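Local coordinates for protein carbohydrate kinase, pfkB family (PDB 3KTN) that probably phosphorylates 2-keto-3-deoxygluconate, as a putative sugar kinase of the PfkB (ribokinase-like) family that binds magnesium, at residues A[161-166]-A[193-198]; A[21-26]-A[91-96]; A[304-309]-A[323-328]. All coordinates share one frame; numbering follows the deposited sequence.

Interaction 1: residues A[161-166]-A[193-198]; sequences QKKVCF and YCDIVF
V164 and D195 carry the polar core of this parallel strand pairing. The carbonyl oxygen of V164 is gripped twice, by D195 N at 2.8 Å and by I196 N at 3.0 Å; the second donor lies in the carbonyl plane, the first is tilted 21° from it. D195 then answers with its side chain: OD2 accepts V164 N at 2.9 Å through the anti lone pair, so one residue closes a ring with both polar backbone atoms of V164. The side chain of K163 crosses that of D195 at about a right angle, CD 3.4 Å from OD2. From there the regular parallel ladder takes over, F166 N to I196 O at 2.9 Å and F198 N to F166 O at 2.8 Å. C165 and I196 share one face, SG of C165 against CB of I196. F166 and V197 point to the opposite face, and SG of C194, from the loop before strand 196-198, makes an apolar contact with CB of F166 at 3.5 Å and lies obliquely to its ring, 5.0 Å from the centroid. In this beta-alpha-beta unit, Y187 of the connecting helix 177-190 meets the F166 ring edge-to-face; helix 278-291 covers C165 and F198, and strand 132-135 continues the sheet beyond C165.

Interaction 2: residues A[21-26]-A[91-96]; sequences LMLEQT and FAEMGY
E93 and L23 bury the most surface here, with F91 third, and together they fasten the loop between strands 12-16 and 28-34 to strand 88-93. L23 N donates to OE2 of E93 at 2.8 Å in a nearly straight bond (171° at the hydrogen), meeting the oxygen from above the carboxylate plane, 41° out of it. A water donates to the same OE2 at 2.7 Å and accepts E24 N, so the carboxylate gathers two successive amides of the turn. The L23 side chain crosses that of E93 at about a right angle: CG lies 3.6 Å from CD of E93, and the CD2 branch reaches 3.8 Å from CD1 of F91. OE1 of Q25 accepts M22 N on a lone pair at 2.8 Å, alongside the backbone bond from Q25 N to M22 O, closing the turn. The remaining oxygen of E93 forms a salt bridge to R61 of a third subunit, whose L62 packs on L23 and F91. This smaller sheet is consistent with the lid of ribokinase-like kinases, and A92 and M94, flanking E93, touch I276 and D274 of the magnesium site. Strand 88-93 runs between strands 12-16 and 101-105, with F15 against the F91 ring and Q102 against E93.

Interaction 3: residues A[304-309]-A[323-328]; sequences TVNGVL and KQVNHV
OD1 of N306, which lies 3.6 Å from CG2 of V325 across the contact, accepts a hydrogen bond from T320 OG1 in the linker between the two helices. The contact joins consecutive helices, 296-310 and 322-330, packed nearly perpendicularly in a ribokinase-like fold. ND2 of the N306 amide bonds to A281 O, so both ends of this buried group are occupied and its rotation is fixed. The short segments cross at 101°, with axes 9.7 Å apart, and no hydrogen bond passes between them, leaving apolar branches to make the contact. On helix 296-310, V305 and L309 make most of it. CG1 of V305, anti to the backbone N (chi1 172°) and thereby carried toward the other helix, touches CG1 of V325 and CG1 of V328, each at 3.9 Å. With both valines it slides past in the opposite direction, methyl beside methyl. R268 of strand 262-269 flanks V305 and V328, and I98 of a fifth subunit packs on L309 and V328, placing this edge of the contact at a subunit interface. The leucine fork serves both valines: CD1 of L309 stands 4.0 Å from CG2 of V325, while CD2 of L309 stands 4.1 Å from CG2 of V328.

In the fold
The three contacts illustrate how chemistry follows position in a fold. Interaction 1 pairs neighbouring strands of the large central sheet, and no other subunit touches it; backbone hydrogen bonds dominate there. Interaction 2, about 37 Å away between centres and across the chain's centre, ties a loop to the smaller four-stranded sheet through one carboxylate and waters, and the same carboxylate is salt-bridged to another subunit. Interaction 3 joins two helices almost wholly by aliphatic side chains, with the amide of N306 satisfied from outside the pair. All three bury their touching residues largely or wholly, yet interactions 2 and 3 also face other subunits. None shares an element with another.

Interaction 1: residues A[161-166]-A[193-198]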
loop_
_atom_site.group_PDB
_atom_site.type_symbol
_atom_site.label_atom_id
_atom_site.label_comp_id
_atom_site.label_asym_id
_atom_site.label_seq_id
_atom_site.Cartn_x
_atom_site.Cartn_y
_atom_site.Cartn_z
ATOM N N GLN A 161 42.077 17.314 -21.866
ATOM C CA GLN A 161 41.307 18.422 -22.409
ATOM C C GLN A 161 39.809 18.130 -22.396
ATOM O O GLN A 161 39.078 18.525 -23.307
ATOM C CB GLN A 161 41.765 18.731 -23.836
ATOM C CG GLN A 161 43.120 19.414 -23.916
ATOM C CD GLN A 161 43.602 19.569 -25.343
ATOM O OE1 GLN A 161 43.973 18.591 -25.995
ATOM N NE2 GLN A 161 43.588 20.800 -25.844
ATOM N N LYS A 162 39.359 17.427 -21.362
ATOM C CA LYS A 162 37.944 17.102 -21.217
ATOM C C LYS A 162 37.299 18.198 -20.385
ATOM O O LYS A 162 37.909 18.705 -19.442
ATOM C CB LYS A 162 37.766 15.756 -20.507
ATOM C CG LYS A 162 38.396 14.575 -21.227
ATOM C CD LYS A 162 37.825 14.412 -22.624
ATOM C CE LYS A 162 38.453 13.232 -23.339
ATOM N NZ LYS A 162 37.847 13.042 -24.683
ATOM N N LYS A 163 36.072 18.568 -20.732
ATOM C CA LYS A 163 35.367 19.607 -19.991
ATOM C C LYS A 163 35.114 19.100 -18.568
ATOM O O LYS A 163 34.744 17.941 -18.369
ATOM C CB LYS A 163 34.046 19.936 -20.686
ATOM C CG LYS A 163 33.496 21.306 -20.344
ATOM C CD LYS A 163 34.426 22.415 -20.824
ATOM C CE LYS A 163 34.623 22.373 -22.333
ATOM N NZ LYS A 163 35.487 23.492 -22.806
ATOM N N VAL A 164 35.328 19.966 -17.582
ATOM C CA VAL A 164 35.150 19.595 -16.185
ATOM C C VAL A 164 34.089 20.439 -15.484
ATOM O O VAL A 164 34.128 21.671 -15.533
ATOM C CB VAL A 164 36.486 19.721 -15.416
ATOM C CG1 VAL A 164 36.312 19.278 -13.974
ATOM C CG2 VAL A 164 37.557 18.883 -16.102
ATOM N N CYS A 165 33.140 19.762 -14.834
ATOM C CA CYS A 165 32.054 20.424 -14.116
ATOM C C CYS A 165 32.172 20.093 -12.639
ATOM O O CYS A 165 32.605 19.004 -12.275
ATOM C CB CYS A 165 30.707 19.953 -14.649
ATOM S SG CYS A 165 30.582 20.087 -16.439
ATOM N N PHE A 166 31.771 21.029 -11.793
ATOM C CA PHE A 166 31.880 20.848 -10.355
ATOM C C PHE A 166 30.776 21.591 -9.622
ATOM O O PHE A 166 30.400 22.699 -10.010
ATOM C CB PHE A 166 33.245 21.369 -9.895
ATOM C CG PHE A 166 33.445 21.334 -8.409
ATOM C CD1 PHE A 166 33.634 20.130 -7.747
ATOM C CD2 PHE A 166 33.468 22.514 -7.673
ATOM C CE1 PHE A 166 33.840 20.100 -6.374
ATOM C CE2 PHE A 166 33.671 22.495 -6.299
ATOM C CZ PHE A 166 33.861 21.287 -5.648
ATOM N N TYR A 193 41.012 23.447 -12.067
ATOM C CA TYR A 193 40.773 22.505 -13.160
ATOM C C TYR A 193 39.355 22.507 -13.729
ATOM O O TYR A 193 39.085 21.829 -14.719
ATOM C CB TYR A 193 41.107 21.092 -12.690
ATOM C CG TYR A 193 42.544 20.926 -12.269
ATOM C CD1 TYR A 193 43.560 20.813 -13.220
ATOM C CD2 TYR A 193 42.896 20.904 -10.921
ATOM C CE1 TYR A 193 44.891 20.682 -12.838
ATOM C CE2 TYR A 193 44.224 20.775 -10.527
ATOM C CZ TYR A 193 45.215 20.665 -11.491
ATOM O OH TYR A 193 46.529 20.535 -11.112
ATOM N N CYS A 194 38.459 23.272 -13.114
ATOM C CA CYS A 194 37.064 23.319 -13.548
ATOM C C CYS A 194 36.754 24.324 -14.646
ATOM O O CYS A 194 37.382 25.376 -14.741
ATOM C CB CYS A 194 36.161 23.607 -12.348
ATOM S SG CYS A 194 36.430 22.496 -10.963
ATOM N N ASP A 195 35.764 23.985 -15.467
ATOM C CA ASP A 195 35.313 24.838 -16.558
ATOM C C ASP A 195 33.920 25.379 -16.234
ATOM O O ASP A 195 33.626 26.553 -16.467
ATOM C CB ASP A 195 35.263 24.045 -17.867
ATOM C CG ASP A 195 36.630 23.548 -18.303
ATOM O OD1 ASP A 195 37.521 24.394 -18.544
ATOM O OD2 ASP A 195 36.818 22.315 -18.405
ATOM N N ILE A 196 33.064 24.512 -15.699
ATOM C CA ILE A 196 31.697 24.893 -15.342
ATOM C C ILE A 196 31.485 24.628 -13.860
ATOM O O ILE A 196 31.682 23.509 -13.387
ATOM C CB ILE A 196 30.667 24.088 -16.160
ATOM C CG1 ILE A 196 30.929 24.293 -17.653
ATOM C CG2 ILE A 196 29.249 24.532 -15.806
ATOM C CD1 ILE A 196 30.021 23.490 -18.556
ATOM N N VAL A 197 31.085 25.658 -13.126
ATOM C CA VAL A 197 30.886 25.519 -11.691
ATOM C C VAL A 197 29.489 25.920 -11.225
ATOM O O VAL A 197 28.946 26.940 -11.654
ATOM C CB VAL A 197 31.928 26.364 -10.926
ATOM C CG1 VAL A 197 31.728 26.217 -9.431
ATOM C CG2 VAL A 197 33.339 25.933 -11.325
ATOM N N PHE A 198 28.920 25.105 -10.340
ATOM C CA PHE A 198 27.595 25.358 -9.783
ATOM C C PHE A 198 27.735 25.752 -8.321
ATOM O O PHE A 198 28.343 25.035 -7.528
ATOM C CB PHE A 198 26.722 24.107 -9.916
ATOM C CG PHE A 198 26.416 23.741 -11.339
ATOM C CD1 PHE A 198 25.507 24.480 -12.079
ATOM C CD2 PHE A 198 27.082 22.692 -11.957
ATOM C CE1 PHE A 198 25.266 24.183 -13.422
ATOM C CE2 PHE A 198 26.849 22.387 -13.298
ATOM C CZ PHE A 198 25.941 23.135 -14.033
#

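Interaction 2: residues A[21-26]-A[91-96]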
loop_
_atom_site.group_PDB
_atom_site.type_symbol
_atom_site.label_atom_id
_atom_site.label_comp_id
_atom_site.label_asym_id
_atom_site.label_seq_id
_atom_site.Cartn_x
_atom_site.Cartn_y
_atom_site.Cartn_z
ATOM N N LEU A 21 3.591 11.645 5.890
ATOM C CA LEU A 21 3.731 10.925 7.152
ATOM C C LEU A 21 5.131 10.990 7.763
ATOM O O LEU A 21 6.132 11.172 7.062
ATOM C CB LEU A 21 3.314 9.460 6.954
ATOM C CG LEU A 21 1.864 9.269 6.510
ATOM C CD1 LEU A 21 1.630 7.815 6.109
ATOM C CD2 LEU A 21 0.932 9.669 7.654
HETATM N N MSE A 22 5.193 10.840 9.081
HETATM C CA MSE A 22 6.468 10.876 9.792
HETATM C C MSE A 22 6.902 9.456 10.118
HETATM O O MSE A 22 6.086 8.530 10.069
HETATM C CB MSE A 22 6.326 11.682 11.089
HETATM C CG MSE A 22 5.876 13.120 10.879
HETATM SE SE MSE A 22 5.594 14.087 12.555
HETATM C CE MSE A 22 3.742 13.678 12.823
ATOM N N LEU A 23 8.181 9.290 10.442
ATOM C CA LEU A 23 8.722 7.984 10.800
ATOM C C LEU A 23 7.967 7.368 11.967
ATOM O O LEU A 23 7.723 6.171 11.977
ATOM C CB LEU A 23 10.208 8.090 11.158
ATOM C CG LEU A 23 11.126 8.227 9.946
ATOM C CD1 LEU A 23 12.549 8.527 10.401
ATOM C CD2 LEU A 23 11.055 6.935 9.128
ATOM N N GLU A 24 7.592 8.188 12.944
ATOM C CA GLU A 24 6.866 7.686 14.102
ATOM C C GLU A 24 5.403 7.339 13.819
ATOM O O GLU A 24 4.719 6.809 14.686
ATOM C CB GLU A 24 6.946 8.691 15.264
ATOM C CG GLU A 24 8.222 8.527 16.110
ATOM C CD GLU A 24 8.329 9.519 17.275
ATOM O OE1 GLU A 24 7.377 9.607 18.083
ATOM O OE2 GLU A 24 9.371 10.202 17.390
ATOM N N GLN A 25 4.922 7.627 12.612
ATOM C CA GLN A 25 3.530 7.333 12.289
ATOM C C GLN A 25 3.325 6.062 11.481
ATOM O O GLN A 25 2.238 5.490 11.498
ATOM C CB GLN A 25 2.902 8.488 11.507
ATOM C CG GLN A 25 2.724 9.776 12.277
ATOM C CD GLN A 25 2.140 10.873 11.409
ATOM O OE1 GLN A 25 2.820 11.421 10.542
ATOM N NE2 GLN A 25 0.870 11.187 11.627
ATOM N N THR A 26 4.354 5.611 10.772
ATOM C CA THR A 26 4.185 4.424 9.945
ATOM C C THR A 26 5.482 3.678 9.731
ATOM O O THR A 26 6.560 4.264 9.788
ATOM C CB THR A 26 3.594 4.805 8.550
ATOM O OG1 THR A 26 3.357 3.621 7.780
ATOM C CG2 THR A 26 4.554 5.697 7.785
ATOM N N PHE A 91 16.972 9.314 5.595
ATOM C CA PHE A 91 15.527 9.253 5.674
ATOM C C PHE A 91 15.028 10.653 5.371
ATOM O O PHE A 91 15.666 11.640 5.753
ATOM C CB PHE A 91 15.092 8.837 7.074
ATOM C CG PHE A 91 15.376 7.399 7.385
ATOM C CD1 PHE A 91 14.375 6.432 7.264
ATOM C CD2 PHE A 91 16.661 6.993 7.738
ATOM C CE1 PHE A 91 14.649 5.086 7.487
ATOM C CE2 PHE A 91 16.943 5.644 7.960
ATOM C CZ PHE A 91 15.933 4.690 7.832
ATOM N N ALA A 92 13.910 10.742 4.660
ATOM C CA ALA A 92 13.338 12.039 4.336
ATOM C C ALA A 92 11.855 12.037 4.682
ATOM O O ALA A 92 11.058 11.352 4.044
ATOM C CB ALA A 92 13.544 12.345 2.856
ATOM N N GLU A 93 11.494 12.795 5.709
ATOM C CA GLU A 93 10.099 12.897 6.136
ATOM C C GLU A 93 9.586 14.194 5.527
ATOM O O GLU A 93 10.002 15.276 5.931
ATOM C CB GLU A 93 10.025 12.949 7.666
ATOM C CG GLU A 93 10.436 11.649 8.350
ATOM C CD GLU A 93 10.639 11.818 9.849
ATOM O OE1 GLU A 93 11.769 12.173 10.250
ATOM O OE2 GLU A 93 9.674 11.607 10.624
HETATM N N MSE A 94 8.688 14.079 4.552
HETATM C CA MSE A 94 8.166 15.247 3.845
HETATM C C MSE A 94 7.335 16.200 4.696
HETATM O O MSE A 94 6.387 15.794 5.367
HETATM C CB MSE A 94 7.359 14.801 2.623
HETATM C CG MSE A 94 8.120 13.842 1.709
HETATM SE SE MSE A 94 9.896 14.501 1.214
HETATM C CE MSE A 94 10.903 13.835 2.645
ATOM N N GLY A 95 7.717 17.475 4.659
ATOM C CA GLY A 95 7.011 18.498 5.401
ATOM C C GLY A 95 5.809 19.011 4.623
ATOM O O GLY A 95 5.518 18.560 3.509
ATOM N N TYR A 96 5.115 19.972 5.216
ATOM C CA TYR A 96 3.923 20.555 4.620
ATOM C C TYR A 96 3.739 21.918 5.272
ATOM O O TYR A 96 3.888 22.048 6.487
ATOM C CB TYR A 96 2.716 19.674 4.942
ATOM C CG TYR A 96 1.433 20.095 4.271
ATOM C CD1 TYR A 96 1.027 19.509 3.074
ATOM C CD2 TYR A 96 0.611 21.067 4.843
ATOM C CE1 TYR A 96 -0.173 19.875 2.463
ATOM C CE2 TYR A 96 -0.587 21.442 4.241
ATOM C CZ TYR A 96 -0.973 20.838 3.053
ATOM O OH TYR A 96 -2.163 21.183 2.460
HETATM O O HOH W 1 7.012 11.624 4.462
HETATM O O HOH W 2 9.117 10.724 13.078
#

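Interaction 3: residues A[304-309]-A[323-328]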
loop_
_atom_site.group_PDB
_atom_site.type_symbol
_atom_site.label_atom_id
_atom_site.label_comp_id
_atom_site.label_asym_id
_atom_site.label_seq_id
_atom_site.Cartn_x
_atom_site.Cartn_y
_atom_site.Cartn_z
ATOM N N THR A 304 15.963 27.055 -15.231
ATOM C CA THR A 304 15.152 27.527 -14.116
ATOM C C THR A 304 13.790 26.826 -14.123
ATOM O O THR A 304 13.298 26.406 -13.073
ATOM C CB THR A 304 14.957 29.066 -14.170
ATOM O OG1 THR A 304 16.237 29.703 -14.268
ATOM C CG2 THR A 304 14.266 29.568 -12.905
ATOM N N VAL A 305 13.190 26.688 -15.304
ATOM C CA VAL A 305 11.908 26.005 -15.418
ATOM C C VAL A 305 12.092 24.543 -14.991
ATOM O O VAL A 305 11.250 23.976 -14.298
ATOM C CB VAL A 305 11.370 26.058 -16.864
ATOM C CG1 VAL A 305 10.139 25.165 -17.007
ATOM C CG2 VAL A 305 11.014 27.495 -17.224
ATOM N N ASN A 306 13.202 23.938 -15.399
ATOM C CA ASN A 306 13.476 22.557 -15.033
ATOM C C ASN A 306 13.586 22.456 -13.515
ATOM O O ASN A 306 13.107 21.498 -12.910
ATOM C CB ASN A 306 14.777 22.073 -15.680
ATOM C CG ASN A 306 14.871 20.557 -15.717
ATOM O OD1 ASN A 306 13.906 19.884 -16.072
ATOM N ND2 ASN A 306 16.032 20.016 -15.365
ATOM N N GLY A 307 14.216 23.458 -12.908
ATOM C CA GLY A 307 14.371 23.484 -11.463
ATOM C C GLY A 307 13.037 23.571 -10.746
ATOM O O GLY A 307 12.839 22.928 -9.712
ATOM N N VAL A 308 12.122 24.373 -11.284
ATOM C CA VAL A 308 10.791 24.523 -10.695
ATOM C C VAL A 308 10.041 23.195 -10.818
ATOM O O VAL A 308 9.345 22.775 -9.889
ATOM C CB VAL A 308 9.977 25.627 -11.416
ATOM C CG1 VAL A 308 8.546 25.685 -10.861
ATOM C CG2 VAL A 308 10.663 26.977 -11.230
ATOM N N LEU A 309 10.192 22.544 -11.972
ATOM C CA LEU A 309 9.547 21.260 -12.230
ATOM C C LEU A 309 10.008 20.186 -11.252
ATOM O O LEU A 309 9.209 19.374 -10.805
ATOM C CB LEU A 309 9.837 20.793 -13.658
ATOM C CG LEU A 309 9.057 21.472 -14.786
ATOM C CD1 LEU A 309 9.668 21.084 -16.119
ATOM C CD2 LEU A 309 7.586 21.057 -14.725
ATOM N N LYS A 323 11.058 18.174 -24.203
ATOM C CA LYS A 323 9.729 18.547 -24.675
ATOM C C LYS A 323 8.821 19.025 -23.547
ATOM O O LYS A 323 8.046 19.970 -23.716
ATOM C CB LYS A 323 9.075 17.370 -25.404
ATOM C CG LYS A 323 9.753 17.041 -26.729
ATOM C CD LYS A 323 8.992 15.985 -27.512
ATOM C CE LYS A 323 9.618 15.760 -28.883
ATOM N NZ LYS A 323 8.878 14.725 -29.660
ATOM N N GLN A 324 8.920 18.371 -22.394
ATOM C CA GLN A 324 8.104 18.735 -21.244
ATOM C C GLN A 324 8.438 20.144 -20.767
ATOM O O GLN A 324 7.547 20.956 -20.520
ATOM C CB GLN A 324 8.317 17.721 -20.114
ATOM C CG GLN A 324 7.691 18.102 -18.778
ATOM C CD GLN A 324 7.991 17.078 -17.689
ATOM O OE1 GLN A 324 9.125 16.610 -17.555
ATOM N NE2 GLN A 324 6.978 16.735 -16.900
ATOM N N VAL A 325 9.730 20.432 -20.639
ATOM C CA VAL A 325 10.182 21.749 -20.199
ATOM C C VAL A 325 9.723 22.814 -21.195
ATOM O O VAL A 325 9.199 23.857 -20.803
ATOM C CB VAL A 325 11.727 21.803 -20.086
ATOM C CG1 VAL A 325 12.169 23.180 -19.622
ATOM C CG2 VAL A 325 12.220 20.725 -19.124
ATOM N N ASN A 326 9.927 22.545 -22.483
ATOM C CA ASN A 326 9.532 23.477 -23.537
ATOM C C ASN A 326 8.021 23.670 -23.563
ATOM O O ASN A 326 7.540 24.748 -23.891
ATOM C CB ASN A 326 10.018 22.974 -24.903
ATOM C CG ASN A 326 11.512 23.175 -25.102
ATOM O OD1 ASN A 326 12.122 22.554 -25.973
ATOM N ND2 ASN A 326 12.104 24.055 -24.303
ATOM N N HIS A 327 7.271 22.624 -23.225
ATOM C CA HIS A 327 5.816 22.738 -23.211
ATOM C C HIS A 327 5.399 23.696 -22.100
ATOM O O HIS A 327 4.471 24.485 -22.258
ATOM C CB HIS A 327 5.168 21.366 -23.011
ATOM C CG HIS A 327 3.677 21.417 -22.875
ATOM N ND1 HIS A 327 3.049 21.773 -21.698
ATOM C CD2 HIS A 327 2.693 21.194 -23.776
ATOM C CE1 HIS A 327 1.741 21.768 -21.883
ATOM N NE2 HIS A 327 1.498 21.421 -23.136
ATOM N N VAL A 328 6.093 23.643 -20.970
ATOM C CA VAL A 328 5.763 24.544 -19.873
ATOM C C VAL A 328 6.057 25.987 -20.298
ATOM O O VAL A 328 5.278 26.896 -20.019
ATOM C CB VAL A 328 6.570 24.198 -18.603
ATOM C CG1 VAL A 328 6.317 25.234 -17.522
ATOM C CG2 VAL A 328 6.176 22.817 -18.107
#